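PDB 6YUB: adenylyltransferase and sulfurtransferase uba4 from Chaetomium thermophilum, which probably activates ubiquitin-like sulfur carriers by ATP-dependent adenylation and passes sulfur to them, for tRNA wobble-uridine thiolation and molybdenum cofactor synthesis. Local coordinates for residues 9-14 against 101-106; 121-126 against 146-151; 161-166 against 251-256; 175-180 against 273-278. One frame throughout, in Å; residues are numbered along the deposited sequence.

Interaction 1 of 4, residues 9-14 against 101-106; sequences KEEIER and NPLPVY
R14 lays its guanidinium over the side-chain amide of N101, the two planes only 13° apart. N101 OD1 sits 3.2 Å above the guanidinium plane of R14, displaced toward the rim, and R14 NH1 lies 3.4 Å from N101 CG. At this angle the close R14 NH1 and N101 OD1 atoms do not form a hydrogen bond; the overlap is one of flat polar groups. P102 adds its CD over a face of the same guanidinium, 3.7 Å from R14 NH2. With CG anti to the backbone N (chi1 -177°) and a bend at chi3, the chain of R14 carries its guanidinium to N101. In the guanidinium plane, R14 NE makes a salt bridge to E10 OE2 at 3.3 Å, one helical turn back, while NH1 bonds to I100 O and NH2 to a polar side chain of a neighbouring protein chain. N101, just past the end of helix 89-100, closes an Asx turn: its OD1 accepts from L103 N at 3.2 Å, and its ND2 is held by A54 O and Y15 OH. The contact therefore sets helix 9-19 against the turn that leads from helix 89-100 into strand 105-109, an outermost strand of the Rossmann-type sheet within this chain. L103 meets E10 tip to tip: L103 CD1 is 3.6 Å from E10 CG, and L103 CD2 is 3.5 Å from E10 OE1. The CG of E11 also approaches L103 CD1, at 3.9 Å, the two side chains crossing obliquely, while E11 OE1 accepts from S8 N.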
loop_
_atom_site.group_PDB
_atom_site.type_symbol
_atom_site.label_atom_id
_atom_site.label_comp_id
_atom_site.label_asym_id
_atom_site.label_seq_id
_atom_site.Cartn_x
_atom_site.Cartn_y
_atom_site.Cartn_z
ATOM N N LYS B 9 6.610 -2.216 35.048
ATOM C CA LYS B 9 7.084 -0.888 34.791
ATOM C C LYS B 9 7.746 -0.760 33.427
ATOM O O LYS B 9 7.547 0.232 32.829
ATOM C CB LYS B 9 8.057 -0.428 35.864
ATOM C CG LYS B 9 7.619 0.815 36.607
ATOM C CD LYS B 9 6.239 0.638 37.203
ATOM C CE LYS B 9 5.813 1.795 38.080
ATOM N NZ LYS B 9 6.503 1.774 39.389
ATOM N N GLU B 10 8.555 -1.722 32.956
ATOM C CA GLU B 10 9.236 -1.630 31.623
ATOM C C GLU B 10 8.182 -1.646 30.496
ATOM O O GLU B 10 8.304 -0.997 29.495
ATOM C CB GLU B 10 10.379 -2.699 31.297
ATOM C CG GLU B 10 10.290 -3.552 29.994
ATOM C CD GLU B 10 11.517 -3.485 28.966
ATOM O OE1 GLU B 10 12.412 -4.336 28.983
ATOM O OE2 GLU B 10 11.619 -2.610 28.084
ATOM N N GLU B 11 7.193 -2.502 30.649
ATOM C CA GLU B 11 6.102 -2.620 29.611
ATOM C C GLU B 11 5.265 -1.284 29.512
ATOM O O GLU B 11 4.917 -0.842 28.467
ATOM C CB GLU B 11 5.168 -3.856 29.775
ATOM C CG GLU B 11 5.949 -5.159 29.999
ATOM C CD GLU B 11 5.063 -6.345 30.445
ATOM O OE1 GLU B 11 4.375 -6.237 31.462
ATOM O OE2 GLU B 11 5.017 -7.421 29.819
ATOM N N ILE B 12 4.956 -0.659 30.638
ATOM C CA ILE B 12 4.252 0.622 30.637
ATOM C C ILE B 12 5.002 1.643 29.787
ATOM O O ILE B 12 4.415 2.323 28.940
ATOM C CB ILE B 12 4.056 1.126 32.080
ATOM C CG1 ILE B 12 3.001 0.273 32.789
ATOM C CG2 ILE B 12 3.673 2.601 32.084
ATOM C CD1 ILE B 12 3.017 0.402 34.300
ATOM N N GLU B 13 6.314 1.754 29.991
ATOM C CA GLU B 13 7.107 2.696 29.207
ATOM C C GLU B 13 7.185 2.277 27.746
ATOM O O GLU B 13 7.041 3.110 26.845
ATOM C CB GLU B 13 8.514 2.820 29.804
ATOM C CG GLU B 13 9.523 3.559 28.928
ATOM C CD GLU B 13 10.873 3.730 29.617
ATOM O OE1 GLU B 13 10.936 3.499 30.843
ATOM O OE2 GLU B 13 11.864 4.099 28.940
ATOM N N ARG B 14 7.415 0.990 27.491
ATOM C CA ARG B 14 7.609 0.524 26.123
ATOM C C ARG B 14 6.349 0.685 25.280
ATOM O O ARG B 14 6.450 0.986 24.083
ATOM C CB ARG B 14 8.070 -0.942 26.142
ATOM C CG ARG B 14 8.383 -1.533 24.782
ATOM C CD ARG B 14 8.966 -2.944 24.901
ATOM N NE ARG B 14 10.415 -2.936 25.066
ATOM C CZ ARG B 14 11.284 -2.936 24.057
ATOM N NH1 ARG B 14 10.856 -2.952 22.799
ATOM N NH2 ARG B 14 12.582 -2.926 24.305
ATOM N N ASN B 101 12.334 -5.958 20.253
ATOM C CA ASN B 101 11.620 -6.151 21.507
ATOM C C ASN B 101 11.960 -7.523 22.077
ATOM O O ASN B 101 11.518 -8.546 21.535
ATOM C CB ASN B 101 10.113 -6.023 21.282
ATOM C CG ASN B 101 9.338 -5.938 22.574
ATOM O OD1 ASN B 101 9.895 -6.122 23.662
ATOM N ND2 ASN B 101 8.041 -5.663 22.467
ATOM N N PRO B 102 12.751 -7.594 23.150
ATOM C CA PRO B 102 13.107 -8.894 23.735
ATOM C C PRO B 102 12.104 -9.450 24.734
ATOM O O PRO B 102 12.366 -10.511 25.309
ATOM C CB PRO B 102 14.445 -8.586 24.434
ATOM C CG PRO B 102 14.294 -7.157 24.881
ATOM C CD PRO B 102 13.460 -6.474 23.809
ATOM N N LEU B 103 10.980 -8.782 24.960
ATOM C CA LEU B 103 10.030 -9.235 25.967
ATOM C C LEU B 103 9.147 -10.380 25.469
ATOM O O LEU B 103 8.802 -11.270 26.258
ATOM C CB LEU B 103 9.160 -8.063 26.435
ATOM C CG LEU B 103 9.917 -6.883 27.038
ATOM C CD1 LEU B 103 8.960 -5.881 27.659
ATOM C CD2 LEU B 103 10.935 -7.348 28.073
ATOM N N PRO B 104 8.757 -10.411 24.196
ATOM C CA PRO B 104 7.926 -11.524 23.720
ATOM C C PRO B 104 8.714 -12.822 23.633
ATOM O O PRO B 104 9.941 -12.837 23.531
ATOM C CB PRO B 104 7.464 -11.069 22.327
ATOM C CG PRO B 104 7.748 -9.609 22.261
ATOM C CD PRO B 104 8.932 -9.380 23.156
ATOM N N VAL B 105 7.976 -13.927 23.662
ATOM C CA VAL B 105 8.548 -15.254 23.456
ATOM C C VAL B 105 8.443 -15.600 21.977
ATOM O O VAL B 105 7.363 -15.496 21.377
ATOM C CB VAL B 105 7.830 -16.305 24.319
ATOM C CG1 VAL B 105 8.373 -17.697 24.022
ATOM C CG2 VAL B 105 7.978 -15.974 25.795
ATOM N N TYR B 106 9.563 -16.008 21.385
ATOM C CA TYR B 106 9.622 -16.366 19.971
ATOM C C TYR B 106 9.812 -17.869 19.846
ATOM O O TYR B 106 10.710 -18.435 20.468
ATOM C CB TYR B 106 10.750 -15.611 19.265
ATOM C CG TYR B 106 10.602 -14.107 19.364
ATOM C CD1 TYR B 106 9.683 -13.428 18.574
ATOM C CD2 TYR B 106 11.373 -13.368 20.251
ATOM C CE1 TYR B 106 9.536 -12.058 18.662
ATOM C CE2 TYR B 106 11.234 -11.992 20.345
ATOM C CZ TYR B 106 10.309 -11.345 19.547
ATOM O OH TYR B 106 10.156 -9.974 19.629
#

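Interaction 2 of 4, residues 121-126 against 146-151; sequences IIKPWD and VLLGKP
Two helix ends come side by side here, K123 CA lying 6.7 Å from L148 CA and D126 CA equally far from K150 CA; a type I turn runs from I122 to W125, and a Schellman motif with G149 at positive phi closes the other helix. Into the turn reaches K150. Its CG is anti to the carbonyl carbon (chi1 -53°), the chain bends at chi2, and the ammonium ends between two main-chain carbonyls. NZ of K150 donates to K123 O at 2.5 Å, from well above that carbonyl plane, and to W125 O at 2.6 Å, tilted 24° from the plane; both lengths are short and carry little weight in themselves. Two bonds thus grip one nitrogen, and the positive charge would be expected to polarise both carbonyls. The opposite charge of D126 is near but not in contact, D126 OD1 lying 5.6 Å from K150 NZ, and the other carboxylate oxygen takes K36 N. The side chains of I122 and K150 slide past each other in opposite directions, I122 CG2 and K150 CG being nearest. A methionine in place of K150 would probably leave the carbonyls of K123 and W125 without this shared donor and the turn less firmly fixed. L148 CD1 packs on K123 CA at 4.0 Å and on I122 CG2 at 4.2 Å. P151 CD rests 3.2 Å from D126 O. Around this, I122 lies on L38 of strand 36-40 and I128 of strand 127-130, L148 touches L290 of helix 290-294, and the two helices lead on into central parallel strands 127-130 and 152-158.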
loop_
_atom_site.group_PDB
_atom_site.type_symbol
_atom_site.label_atom_id
_atom_site.label_comp_id
_atom_site.label_asym_id
_atom_site.label_seq_id
_atom_site.Cartn_x
_atom_site.Cartn_y
_atom_site.Cartn_z
ATOM N N ILE B 121 1.457 -27.930 13.994
ATOM C CA ILE B 121 2.022 -26.594 14.082
ATOM C C ILE B 121 0.954 -25.579 14.460
ATOM O O ILE B 121 1.190 -24.697 15.294
ATOM C CB ILE B 121 2.705 -26.226 12.750
ATOM C CG1 ILE B 121 3.965 -27.072 12.557
ATOM C CG2 ILE B 121 3.015 -24.737 12.706
ATOM C CD1 ILE B 121 4.661 -26.867 11.222
ATOM N N ILE B 122 -0.239 -25.693 13.864
ATOM C CA ILE B 122 -1.240 -24.645 13.969
ATOM C C ILE B 122 -2.023 -24.722 15.272
ATOM O O ILE B 122 -2.427 -23.686 15.814
ATOM C CB ILE B 122 -2.180 -24.724 12.743
ATOM C CG1 ILE B 122 -1.472 -24.171 11.504
ATOM C CG2 ILE B 122 -3.483 -24.007 13.017
ATOM C CD1 ILE B 122 -2.196 -24.448 10.199
ATOM N N LYS B 123 -2.245 -25.921 15.797
ATOM C CA LYS B 123 -3.195 -26.097 16.890
ATOM C C LYS B 123 -2.961 -25.184 18.087
ATOM O O LYS B 123 -3.953 -24.706 18.661
ATOM C CB LYS B 123 -3.172 -27.568 17.345
ATOM C CG LYS B 123 -4.419 -28.015 18.097
ATOM C CD LYS B 123 -4.238 -29.379 18.767
ATOM C CE LYS B 123 -3.655 -30.411 17.810
ATOM N NZ LYS B 123 -3.700 -31.792 18.371
ATOM N N PRO B 124 -1.729 -24.920 18.533
ATOM C CA PRO B 124 -1.542 -24.154 19.773
ATOM C C PRO B 124 -1.776 -22.653 19.662
ATOM O O PRO B 124 -1.656 -21.960 20.681
ATOM C CB PRO B 124 -0.069 -24.435 20.140
ATOM C CG PRO B 124 0.337 -25.626 19.322
ATOM C CD PRO B 124 -0.470 -25.529 18.062
ATOM N N TRP B 125 -2.108 -22.118 18.493
ATOM C CA TRP B 125 -2.060 -20.678 18.267
ATOM C C TRP B 125 -3.447 -20.073 18.113
ATOM O O TRP B 125 -4.396 -20.734 17.688
ATOM C CB TRP B 125 -1.199 -20.372 17.030
ATOM C CG TRP B 125 0.173 -20.965 17.161
ATOM C CD1 TRP B 125 0.587 -22.182 16.706
ATOM C CD2 TRP B 125 1.304 -20.376 17.815
ATOM N NE1 TRP B 125 1.904 -22.388 17.032
ATOM C CE2 TRP B 125 2.369 -21.292 17.711
ATOM C CE3 TRP B 125 1.522 -19.157 18.470
ATOM C CZ2 TRP B 125 3.635 -21.032 18.237
ATOM C CZ3 TRP B 125 2.773 -18.903 18.998
ATOM C CH2 TRP B 125 3.819 -19.840 18.875
ATOM N N ASP B 126 -3.557 -18.799 18.475
ATOM C CA ASP B 126 -4.830 -18.100 18.493
ATOM C C ASP B 126 -5.194 -17.519 17.132
ATOM O O ASP B 126 -6.335 -17.659 16.683
ATOM C CB ASP B 126 -4.808 -16.978 19.540
ATOM C CG ASP B 126 -4.514 -17.487 20.935
ATOM O OD1 ASP B 126 -4.954 -18.609 21.265
ATOM O OD2 ASP B 126 -3.843 -16.764 21.703
ATOM N N VAL B 146 -10.000 -24.077 9.158
ATOM C CA VAL B 146 -11.416 -24.406 9.255
ATOM C C VAL B 146 -11.629 -25.566 10.214
ATOM O O VAL B 146 -12.530 -25.529 11.064
ATOM C CB VAL B 146 -11.982 -24.713 7.853
ATOM C CG1 VAL B 146 -13.289 -25.481 7.966
ATOM C CG2 VAL B 146 -12.170 -23.421 7.073
ATOM N N LEU B 147 -10.804 -26.610 10.105
ATOM C CA LEU B 147 -11.025 -27.802 10.910
ATOM C C LEU B 147 -10.683 -27.572 12.376
ATOM O O LEU B 147 -11.330 -28.152 13.257
ATOM C CB LEU B 147 -10.210 -28.969 10.354
ATOM C CG LEU B 147 -10.604 -29.484 8.972
ATOM C CD1 LEU B 147 -9.664 -30.598 8.532
ATOM C CD2 LEU B 147 -12.047 -29.966 8.957
ATOM N N LEU B 148 -9.682 -26.735 12.663
ATOM C CA LEU B 148 -9.274 -26.467 14.031
ATOM C C LEU B 148 -9.867 -25.177 14.585
ATOM O O LEU B 148 -9.506 -24.765 15.692
ATOM C CB LEU B 148 -7.743 -26.424 14.128
ATOM C CG LEU B 148 -7.018 -27.742 13.834
ATOM C CD1 LEU B 148 -5.512 -27.553 13.906
ATOM C CD2 LEU B 148 -7.470 -28.842 14.791
ATOM N N GLY B 149 -10.761 -24.530 13.845
ATOM C CA GLY B 149 -11.428 -23.339 14.335
ATOM C C GLY B 149 -10.500 -22.176 14.623
ATOM O O GLY B 149 -10.459 -21.679 15.751
ATOM N N LYS B 150 -9.762 -21.725 13.610
ATOM C CA LYS B 150 -8.811 -20.642 13.769
ATOM C C LYS B 150 -9.121 -19.509 12.800
ATOM O O LYS B 150 -9.502 -19.768 11.654
ATOM C CB LYS B 150 -7.368 -21.129 13.519
ATOM C CG LYS B 150 -6.963 -22.339 14.333
ATOM C CD LYS B 150 -6.563 -21.951 15.747
ATOM C CE LYS B 150 -6.566 -23.164 16.666
ATOM N NZ LYS B 150 -5.649 -23.007 17.824
ATOM N N PRO B 151 -8.977 -18.254 13.224
ATOM C CA PRO B 151 -9.035 -17.143 12.266
ATOM C C PRO B 151 -7.737 -17.048 11.480
ATOM O O PRO B 151 -6.640 -17.210 12.028
ATOM C CB PRO B 151 -9.246 -15.913 13.159
ATOM C CG PRO B 151 -8.562 -16.274 14.437
ATOM C CD PRO B 151 -8.740 -17.780 14.605
#

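Interaction 3 of 4, residues 161-166 against 251-256; sequences SGQLIV and LLIYTY
L164 and L252 stand as direct neighbours on one face of the sheet, their CB atoms 4.4 Å apart, whereas Q163 and I253 point to the other face with S161 and T255. Strands 161-166 and 251-255 run antiparallel, their axes 165° apart and 4.6 Å at closest approach. L164 with L252 and G162 with Y254 are hydrogen-bonded pairs; Q163 with I253 and S161 with T255 are non-hydrogen-bonded pairs. At G162 no side chain stands beside Y254, whose ring, with CG anti to the backbone N (chi1 174°), leads off to stack on F267. On the Q163 face, CG2 of I253 comes 4.1 Å from S161 OG, a hydroxyl bonded to V158 O. The end of L251 comes nearer to the other strand: CD1 lies 3.7 Å from L164 O and 4.2 Å from I165 CB. The four backbone bonds are of nearly equal length, L252 N to L164 O being 3.0 Å. Between them, Q163 CA approaches L252 O at 3.1 Å in a CA-H...O contact. Helix 208-228 touches L164 through M214 and Q218, and an aromatic side chain of a neighbouring protein chain packs on L252. The pairing joins strands 161-167 and 250-255 within the antiparallel half of the mixed sheet, in the N-terminal HesA/MoeB/ThiF-family part of the protein; main-chain bonds set the register, while largely apolar side chains give one face to a helix and the partner chain.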
loop_
_atom_site.group_PDB
_atom_site.type_symbol
_atom_site.label_atom_id
_atom_site.label_comp_id
_atom_site.label_asym_id
_atom_site.label_seq_id
_atom_site.Cartn_x
_atom_site.Cartn_y
_atom_site.Cartn_z
ATOM N N SER B 161 0.843 -7.447 -8.256
ATOM C CA SER B 161 -0.050 -6.982 -7.212
ATOM C C SER B 161 0.124 -7.822 -5.957
ATOM O O SER B 161 0.806 -8.849 -5.954
ATOM C CB SER B 161 -1.517 -7.040 -7.668
ATOM O OG SER B 161 -2.059 -8.333 -7.446
ATOM N N GLY B 162 -0.510 -7.363 -4.877
ATOM C CA GLY B 162 -0.598 -8.132 -3.659
ATOM C C GLY B 162 -2.044 -8.237 -3.215
ATOM O O GLY B 162 -2.914 -7.503 -3.679
ATOM N N GLN B 163 -2.289 -9.168 -2.297
ATOM C CA GLN B 163 -3.642 -9.439 -1.836
ATOM C C GLN B 163 -3.642 -9.713 -0.341
ATOM O O GLN B 163 -2.639 -10.146 0.225
ATOM C CB GLN B 163 -4.255 -10.637 -2.577
ATOM C CG GLN B 163 -4.302 -10.471 -4.084
ATOM C CD GLN B 163 -5.040 -11.602 -4.772
ATOM O OE1 GLN B 163 -5.352 -11.523 -5.961
ATOM N NE2 GLN B 163 -5.319 -12.664 -4.028
ATOM N N LEU B 164 -4.787 -9.461 0.289
ATOM C CA LEU B 164 -4.956 -9.712 1.713
ATOM C C LEU B 164 -6.428 -9.953 2.003
ATOM O O LEU B 164 -7.297 -9.299 1.419
ATOM C CB LEU B 164 -4.439 -8.538 2.550
ATOM C CG LEU B 164 -4.713 -8.601 4.053
ATOM C CD1 LEU B 164 -3.449 -8.276 4.832
ATOM C CD2 LEU B 164 -5.820 -7.635 4.420
ATOM N N ILE B 165 -6.703 -10.897 2.900
ATOM C CA ILE B 165 -8.076 -11.200 3.282
ATOM C C ILE B 165 -8.065 -11.896 4.635
ATOM O O ILE B 165 -7.179 -12.702 4.928
ATOM C CB ILE B 165 -8.781 -12.061 2.206
ATOM C CG1 ILE B 165 -10.263 -12.218 2.547
ATOM C CG2 ILE B 165 -8.112 -13.427 2.089
ATOM C CD1 ILE B 165 -11.120 -12.583 1.357
ATOM N N VAL B 166 -9.065 -11.580 5.452
ATOM C CA VAL B 166 -9.287 -12.229 6.740
ATOM C C VAL B 166 -10.373 -13.280 6.555
ATOM O O VAL B 166 -11.458 -12.985 6.023
ATOM C CB VAL B 166 -9.682 -11.208 7.818
ATOM C CG1 VAL B 166 -9.875 -11.890 9.168
ATOM C CG2 VAL B 166 -8.634 -10.113 7.916
ATOM N N LEU B 251 -11.685 -8.408 0.095
ATOM C CA LEU B 251 -10.457 -8.844 -0.562
ATOM C C LEU B 251 -9.698 -7.599 -1.007
ATOM O O LEU B 251 -10.110 -6.918 -1.953
ATOM C CB LEU B 251 -10.756 -9.753 -1.749
ATOM C CG LEU B 251 -9.542 -10.112 -2.607
ATOM C CD1 LEU B 251 -8.483 -10.847 -1.783
ATOM C CD2 LEU B 251 -9.955 -10.944 -3.812
ATOM N N LEU B 252 -8.600 -7.291 -0.323
ATOM C CA LEU B 252 -7.783 -6.134 -0.663
ATOM C C LEU B 252 -6.803 -6.521 -1.762
ATOM O O LEU B 252 -6.091 -7.526 -1.641
ATOM C CB LEU B 252 -7.031 -5.620 0.562
ATOM C CG LEU B 252 -6.263 -4.310 0.358
ATOM C CD1 LEU B 252 -7.227 -3.156 0.145
ATOM C CD2 LEU B 252 -5.341 -4.033 1.533
ATOM N N ILE B 253 -6.767 -5.727 -2.828
ATOM C CA ILE B 253 -5.861 -5.950 -3.949
ATOM C C ILE B 253 -5.113 -4.651 -4.206
ATOM O O ILE B 253 -5.730 -3.631 -4.539
ATOM C CB ILE B 253 -6.604 -6.406 -5.217
ATOM C CG1 ILE B 253 -7.393 -7.688 -4.934
ATOM C CG2 ILE B 253 -5.621 -6.615 -6.365
ATOM C CD1 ILE B 253 -8.139 -8.235 -6.129
ATOM N N TYR B 254 -3.794 -4.685 -4.054
ATOM C CA TYR B 254 -2.942 -3.534 -4.324
ATOM C C TYR B 254 -2.136 -3.803 -5.587
ATOM O O TYR B 254 -1.329 -4.737 -5.623
ATOM C CB TYR B 254 -2.015 -3.244 -3.146
ATOM C CG TYR B 254 -1.017 -2.148 -3.443
ATOM C CD1 TYR B 254 -1.435 -0.930 -3.964
ATOM C CD2 TYR B 254 0.337 -2.333 -3.212
ATOM C CE1 TYR B 254 -0.533 0.072 -4.247
ATOM C CE2 TYR B 254 1.251 -1.333 -3.489
ATOM C CZ TYR B 254 0.811 -0.135 -4.004
ATOM O OH TYR B 254 1.709 0.864 -4.286
ATOM N N THR B 255 -2.352 -2.984 -6.610
ATOM C CA THR B 255 -1.658 -3.115 -7.885
ATOM C C THR B 255 -0.551 -2.072 -7.965
ATOM O O THR B 255 -0.783 -0.888 -7.704
ATOM C CB THR B 255 -2.630 -2.955 -9.055
ATOM O OG1 THR B 255 -3.677 -3.926 -8.940
ATOM C CG2 THR B 255 -1.910 -3.148 -10.381
ATOM N N TYR B 256 0.647 -2.519 -8.334
ATOM C CA TYR B 256 1.854 -1.691 -8.329
ATOM C C TYR B 256 2.424 -1.677 -9.741
ATOM O O TYR B 256 2.868 -2.713 -10.248
ATOM C CB TYR B 256 2.864 -2.238 -7.323
ATOM C CG TYR B 256 4.138 -1.433 -7.166
ATOM C CD1 TYR B 256 5.220 -1.631 -8.014
ATOM C CD2 TYR B 256 4.267 -0.498 -6.149
ATOM C CE1 TYR B 256 6.386 -0.908 -7.865
ATOM C CE2 TYR B 256 5.427 0.230 -5.991
ATOM C CZ TYR B 256 6.488 0.021 -6.851
ATOM O OH TYR B 256 7.656 0.742 -6.697
#

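Interaction 4 of 4, residues 175-180 against 273-278; sequences GVVNKK and GGRKKD
Neither segment has regular secondary structure; the two loops approach most closely at V177 and K277, whose CA atoms are 6.1 Å apart, and G175 takes a positive phi at the start of the first. R275 provides the one hydrogen bond between the segments, NH1 to V176 O at 2.9 Å with an N-H...O angle of 158°. The geometry is favourable on both sides: the donor lies in the carbonyl plane on a lone pair, and the oxygen lies only 4° from the guanidinium plane. With CG anti to the backbone N (chi1 163°) and a bend at chi3, the R275 chain brings its guanidinium to V176 O. The same NH1 also bonds to P173 O, and NH2 to T172 O, so three main-chain carbonyls, of T172, P173 and V176, accept from one guanidinium. An alanine in place of R275 would probably leave these carbonyls without their common donor and the loop freer to shift. V177 crosses the side chains of R275 and K277 at about a right angle, CG1 reaching R275 CD at 4.0 Å and CG2 reaching K277 CG at 4.0 Å. Backbone bonds of G175 with C282 and R275 with A181 carry the contact toward the metal. The R275 side chain lies about 6 Å from the zinc ion and touches C282, so this is second-shell structure beside a four-cysteine zinc site, C184, C187, C279 and C282, two CxxC pairs from distant parts of the chain.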
loop_
_atom_site.group_PDB
_atom_site.type_symbol
_atom_site.label_atom_id
_atom_site.label_comp_id
_atom_site.label_asym_id
_atom_site.label_seq_id
_atom_site.Cartn_x
_atom_site.Cartn_y
_atom_site.Cartn_z
ATOM N N GLY B 175 -19.273 -27.253 8.508
ATOM C CA GLY B 175 -20.586 -27.784 8.217
ATOM C C GLY B 175 -21.756 -26.953 8.705
ATOM O O GLY B 175 -22.889 -27.192 8.265
ATOM N N VAL B 176 -21.528 -25.996 9.599
ATOM C CA VAL B 176 -22.609 -25.160 10.113
ATOM C C VAL B 176 -22.974 -24.136 9.048
ATOM O O VAL B 176 -22.147 -23.303 8.663
ATOM C CB VAL B 176 -22.204 -24.475 11.426
ATOM C CG1 VAL B 176 -23.310 -23.559 11.917
ATOM C CG2 VAL B 176 -21.862 -25.521 12.481
ATOM N N VAL B 177 -24.215 -24.199 8.563
ATOM C CA VAL B 177 -24.660 -23.305 7.500
ATOM C C VAL B 177 -26.073 -22.799 7.768
ATOM O O VAL B 177 -26.731 -22.261 6.870
ATOM C CB VAL B 177 -24.589 -24.005 6.127
ATOM C CG1 VAL B 177 -23.150 -24.347 5.774
ATOM C CG2 VAL B 177 -25.458 -25.263 6.122
ATOM N N ASN B 178 -26.548 -22.965 9.002
ATOM C CA ASN B 178 -27.838 -22.429 9.410
ATOM C C ASN B 178 -27.714 -21.059 10.072
ATOM O O ASN B 178 -28.630 -20.639 10.792
ATOM C CB ASN B 178 -28.550 -23.409 10.347
ATOM C CG ASN B 178 -27.815 -23.606 11.656
ATOM O OD1 ASN B 178 -26.590 -23.492 11.718
ATOM N ND2 ASN B 178 -28.561 -23.912 12.710
ATOM N N LYS B 179 -26.607 -20.361 9.841
ATOM C CA LYS B 179 -26.388 -19.029 10.388
ATOM C C LYS B 179 -25.334 -18.346 9.528
ATOM O O LYS B 179 -24.641 -18.989 8.736
ATOM C CB LYS B 179 -25.951 -19.083 11.855
ATOM C CG LYS B 179 -24.739 -19.975 12.102
ATOM C CD LYS B 179 -23.840 -19.439 13.212
ATOM C CE LYS B 179 -24.458 -19.622 14.588
ATOM N NZ LYS B 179 -23.487 -19.285 15.674
ATOM N N LYS B 180 -25.219 -17.031 9.691
ATOM C CA LYS B 180 -24.188 -16.286 8.983
ATOM C C LYS B 180 -22.810 -16.719 9.477
ATOM O O LYS B 180 -22.573 -16.821 10.684
ATOM C CB LYS B 180 -24.377 -14.785 9.185
ATOM C CG LYS B 180 -25.609 -14.210 8.503
ATOM C CD LYS B 180 -25.388 -12.744 8.143
ATOM C CE LYS B 180 -26.699 -11.978 8.078
ATOM N NZ LYS B 180 -27.264 -11.748 9.438
ATOM N N GLY B 273 -18.365 -12.922 -0.415
ATOM C CA GLY B 273 -19.520 -13.552 0.181
ATOM C C GLY B 273 -19.160 -14.313 1.438
ATOM O O GLY B 273 -17.992 -14.530 1.763
ATOM N N GLY B 274 -20.194 -14.721 2.166
ATOM C CA GLY B 274 -20.017 -15.531 3.350
ATOM C C GLY B 274 -19.704 -16.972 3.000
ATOM O O GLY B 274 -19.444 -17.331 1.851
ATOM N N ARG B 275 -19.730 -17.817 4.031
ATOM C CA ARG B 275 -19.506 -19.243 3.839
ATOM C C ARG B 275 -20.474 -19.800 2.803
ATOM O O ARG B 275 -21.679 -19.555 2.864
ATOM C CB ARG B 275 -19.672 -19.980 5.171
ATOM C CG ARG B 275 -19.861 -21.485 5.033
ATOM C CD ARG B 275 -19.859 -22.163 6.395
ATOM N NE ARG B 275 -18.539 -22.114 7.020
ATOM C CZ ARG B 275 -18.277 -22.538 8.252
ATOM N NH1 ARG B 275 -19.244 -23.040 9.007
ATOM N NH2 ARG B 275 -17.044 -22.453 8.733
ATOM N N LYS B 276 -19.934 -20.544 1.843
ATOM C CA LYS B 276 -20.762 -21.201 0.841
ATOM C C LYS B 276 -21.305 -22.515 1.387
ATOM O O LYS B 276 -20.590 -23.279 2.043
ATOM C CB LYS B 276 -19.966 -21.453 -0.441
ATOM C CG LYS B 276 -19.847 -20.226 -1.342
ATOM C CD LYS B 276 -19.204 -20.568 -2.683
ATOM C CE LYS B 276 -20.099 -21.468 -3.534
ATOM N NZ LYS B 276 -19.313 -22.544 -4.207
ATOM N N LYS B 277 -22.584 -22.776 1.111
ATOM C CA LYS B 277 -23.225 -23.970 1.645
ATOM C C LYS B 277 -22.619 -25.241 1.067
ATOM O O LYS B 277 -22.651 -26.291 1.718
ATOM C CB LYS B 277 -24.731 -23.921 1.368
ATOM C CG LYS B 277 -25.532 -24.951 2.149
ATOM C CD LYS B 277 -26.977 -24.515 2.356
ATOM C CE LYS B 277 -27.775 -24.541 1.060
ATOM N NZ LYS B 277 -29.245 -24.546 1.320
ATOM N N ASP B 278 -22.053 -25.168 -0.136
ATOM C CA ASP B 278 -21.508 -26.336 -0.813
ATOM C C ASP B 278 -19.983 -26.299 -0.902
ATOM O O ASP B 278 -19.390 -26.904 -1.793
ATOM C CB ASP B 278 -22.098 -26.469 -2.214
ATOM C CG ASP B 278 -21.651 -25.348 -3.140
ATOM O OD1 ASP B 278 -21.310 -24.255 -2.632
ATOM O OD2 ASP B 278 -21.638 -25.564 -4.371
#

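From the N terminus, interaction 1 closes first, bringing helix 9-19 back onto the turn before strand 105-109 across 86 intervening residues. Interaction 2 follows in series and spans just 19 residues, joining the ends of helices 118-122 and 135-148 before strands 127-130 and 152-158. Interactions 3 and 4 then open in turn and cross: in sequence, 175-180 falls between the two strands of interaction 3, while 273-278 comes after both. Interaction 3 pairs two strands of the antiparallel part of the sheet, and interaction 4 ties the loops beside the zinc. Interactions 1 and 4 lie on opposite sides of the chain's centre, their centres about 41 Å apart.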